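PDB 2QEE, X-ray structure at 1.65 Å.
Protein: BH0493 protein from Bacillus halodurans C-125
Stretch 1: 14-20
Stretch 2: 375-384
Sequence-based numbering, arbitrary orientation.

Stretch 1, residues 14-20: KVKNAVN
Stretch 2, residues 375-384: IAEVLIDKYD

What forms the apolar centre of this contact? Val15 does, as a knob set into a hole on the other helix lined by Ala376, Leu379, Ile380 and Tyr383. Its CA-to-CB bond points toward stretch 2, and with chi1 at 172° (t) its two methyls spread over different walls of the hole. Val15 CG1 lies 3.8 Å from Leu379 CB and 4.3 Å from Ala376 CB, and it also comes within 3.8 Å of Ala376 O. Val15 CG2 reaches Tyr383 CD2 at 3.8 Å, meeting the ring obliquely, while Val15 CB itself packs 3.7 Å from Ile380 CG1. A short, beta-branched side chain suits this place, since it fills the hole without a long extension, and Val15 has more surface covered by the other stretch than any other residue here.

How are the two backbones placed so that the knob meets its hole? Both stretches are helical throughout, and both helices run on beyond them at each end. Phi and psi stay between -71° and -56° and between -50° and -38° respectively, and regular i to i-4 hydrogen bonds follow, such as Val19 N to Val15 O at 2.9 Å and Tyr383 N to Leu379 O at 2.8 Å. The N-to-C directions differ by 138°, closer to antiparallel than to parallel, but 42° short of it, and the axes approach to 9.3 Å. The register is set by Lys16 CA and Ala376 CA, 5.7 Å apart. Ala376 points toward stretch 1 here, and its single methyl takes up little room where the backbones come nearest.

Which residues extend the packing around the knob? One turn after Val15, Val19 repeats its orientation and rotamer (chi1 171°, t), placing Val19 CG2 4.2 Å from Ala376 CB and 4.0 Å from Leu379 CD1. Leu379 points toward stretch 1 with chi1 -76° (m) and chi2 169° (t). Ile380 leaves its backbone sideways, but chi1 -70° (m) and chi2 161° (t) bring its end nearer the partner helix. Tyr383, also directed toward stretch 1, has chi1 -72° (m) and chi2 -55°; its ring offers carbon to Val15, and its OH is hydrogen-bonded elsewhere in the structure. All these side chains are buried, as their largely apolar surfaces favour.

What happens at the polar edge? Lys16 points sideways and is exposed, yet its aliphatic chain still covers part of the seam. With chi1 -73° (m) and the remaining chi angles at 168°, -164° and -172° (all t), it extends so that Lys16 CG lies 4.3 Å from Ala376 CB and Lys16 CE 3.8 Å from Ile380 CD1. A long lysine suits such a margin: methylenes rest on apolar neighbours while the charged NZ makes no contact with stretch 2. Asn17 and Asn20 are exposed and make no contact with stretch 2, and Glu377 points away. No hydrogen bond crosses between the stretches, so apolar packing, burying 315 Å² over both sides, holds them together.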

# COMPACT_ATOMS: atom_id res chain seq x y z
N LYS C 14 29.15 10.34 -3.36
CA LYS C 14 29.84 9.13 -3.73
C LYS C 14 28.88 8.03 -4.19
O LYS C 14 29.17 7.24 -5.14
CB LYS C 14 30.74 8.69 -2.57
CG LYS C 14 31.93 9.69 -2.49
CD LYS C 14 33.16 9.14 -1.80
CE LYS C 14 34.32 10.19 -1.74
NZ LYS C 14 34.27 11.21 -2.79
N VAL C 15 27.72 7.99 -3.52
CA VAL C 15 26.70 7.01 -3.94
C VAL C 15 26.19 7.37 -5.32
O VAL C 15 26.09 6.48 -6.18
CB VAL C 15 25.50 6.85 -2.93
CG1 VAL C 15 24.37 5.94 -3.54
CG2 VAL C 15 26.01 6.24 -1.60
N LYS C 16 25.82 8.63 -5.52
CA LYS C 16 25.33 9.07 -6.84
C LYS C 16 26.37 8.77 -7.93
O LYS C 16 26.02 8.25 -9.02
CB LYS C 16 24.97 10.53 -6.82
CG LYS C 16 23.72 10.78 -6.08
CD LYS C 16 23.57 12.28 -5.84
CE LYS C 16 22.51 12.51 -4.76
NZ LYS C 16 22.10 13.93 -4.54
N ASN C 17 27.64 9.07 -7.67
CA ASN C 17 28.66 8.75 -8.65
C ASN C 17 28.79 7.25 -8.92
O ASN C 17 28.89 6.85 -10.10
CB ASN C 17 30.03 9.30 -8.22
CG ASN C 17 30.11 10.81 -8.23
OD1 ASN C 17 31.01 11.39 -7.59
ND2 ASN C 17 29.23 11.47 -8.99
N ALA C 18 28.83 6.42 -7.88
CA ALA C 18 28.92 4.98 -8.03
C ALA C 18 27.73 4.44 -8.89
O ALA C 18 27.92 3.64 -9.84
CB ALA C 18 28.94 4.32 -6.69
N VAL C 19 26.51 4.91 -8.56
CA VAL C 19 25.29 4.46 -9.27
C VAL C 19 25.33 4.87 -10.72
O VAL C 19 25.13 4.04 -11.64
CB VAL C 19 24.05 5.02 -8.56
CG1 VAL C 19 22.82 4.74 -9.40
CG2 VAL C 19 23.83 4.22 -7.26
N ASN C 20 25.72 6.12 -10.96
CA ASN C 20 25.79 6.64 -12.33
C ASN C 20 26.84 5.94 -13.14
O ASN C 20 26.60 5.65 -14.30
CB ASN C 20 25.97 8.15 -12.35
CG ASN C 20 24.69 8.89 -11.90
OD1 ASN C 20 23.60 8.31 -11.95
ND2 ASN C 20 24.81 10.15 -11.48
N ILE C 375 16.92 4.82 -6.78
CA ILE C 375 17.75 3.81 -6.11
C ILE C 375 18.93 4.46 -5.33
O ILE C 375 19.22 4.04 -4.17
CB ILE C 375 18.25 2.78 -7.16
CG1 ILE C 375 17.03 2.00 -7.72
CG2 ILE C 375 19.26 1.81 -6.48
CD1 ILE C 375 17.51 1.16 -8.93
N ALA C 376 19.54 5.50 -5.90
CA ALA C 376 20.61 6.25 -5.21
C ALA C 376 20.07 6.87 -3.88
O ALA C 376 20.73 6.73 -2.83
CB ALA C 376 21.20 7.31 -6.10
N GLU C 377 18.87 7.44 -3.92
CA GLU C 377 18.27 8.04 -2.70
C GLU C 377 18.08 6.97 -1.64
O GLU C 377 18.36 7.18 -0.43
CB GLU C 377 16.93 8.67 -3.04
CG GLU C 377 17.00 9.90 -3.95
CD GLU C 377 15.61 10.27 -4.54
OE1 GLU C 377 15.52 11.28 -5.29
OE2 GLU C 377 14.59 9.55 -4.29
N VAL C 378 17.58 5.80 -2.04
CA VAL C 378 17.37 4.72 -1.07
C VAL C 378 18.69 4.27 -0.45
O VAL C 378 18.86 4.18 0.79
CB VAL C 378 16.63 3.52 -1.73
CG1 VAL C 378 16.52 2.38 -0.76
CG2 VAL C 378 15.21 4.01 -2.23
N LEU C 379 19.70 4.06 -1.31
CA LEU C 379 21.03 3.67 -0.79
C LEU C 379 21.64 4.70 0.19
O LEU C 379 22.17 4.34 1.24
CB LEU C 379 21.99 3.45 -1.99
CG LEU C 379 21.76 2.13 -2.76
CD1 LEU C 379 22.61 2.26 -4.04
CD2 LEU C 379 22.21 0.92 -1.88
N ILE C 380 21.52 5.97 -0.15
CA ILE C 380 22.05 7.07 0.70
C ILE C 380 21.41 6.94 2.12
O ILE C 380 22.11 6.91 3.14
CB ILE C 380 21.85 8.48 0.05
CG1 ILE C 380 22.78 8.62 -1.16
CG2 ILE C 380 22.17 9.54 1.08
CD1 ILE C 380 22.39 9.75 -2.19
N ASP C 381 20.08 6.80 2.16
CA ASP C 381 19.39 6.67 3.46
C ASP C 381 19.88 5.44 4.23
O ASP C 381 20.09 5.50 5.45
CB ASP C 381 17.88 6.54 3.23
CG ASP C 381 17.19 7.90 3.11
OD1 ASP C 381 17.83 8.97 3.41
OD2 ASP C 381 15.98 7.91 2.71
N LYS C 382 19.99 4.29 3.52
CA LYS C 382 20.39 3.04 4.20
C LYS C 382 21.84 3.07 4.69
O LYS C 382 22.13 2.63 5.79
CB LYS C 382 20.11 1.82 3.30
CG LYS C 382 18.69 1.26 3.46
CD LYS C 382 17.59 2.30 3.12
CE LYS C 382 16.13 1.71 3.30
NZ LYS C 382 15.90 1.55 4.77
N TYR C 383 22.76 3.59 3.86
CA TYR C 383 24.12 3.78 4.30
C TYR C 383 24.19 4.74 5.44
O TYR C 383 24.92 4.47 6.42
CB TYR C 383 25.01 4.25 3.17
CG TYR C 383 25.31 3.17 2.15
CD1 TYR C 383 25.86 1.91 2.53
CD2 TYR C 383 25.11 3.43 0.78
CE1 TYR C 383 26.19 0.95 1.55
CE2 TYR C 383 25.41 2.46 -0.19
CZ TYR C 383 25.93 1.24 0.22
OH TYR C 383 26.22 0.34 -0.79
N ASP C 384 23.45 5.85 5.36
CA ASP C 384 23.50 6.83 6.46
C ASP C 384 23.04 6.23 7.76
O ASP C 384 23.63 6.51 8.80
CB ASP C 384 22.70 8.09 6.14
CG ASP C 384 23.08 9.27 7.07
OD1 ASP C 384 24.28 9.43 7.38
OD2 ASP C 384 22.16 9.98 7.46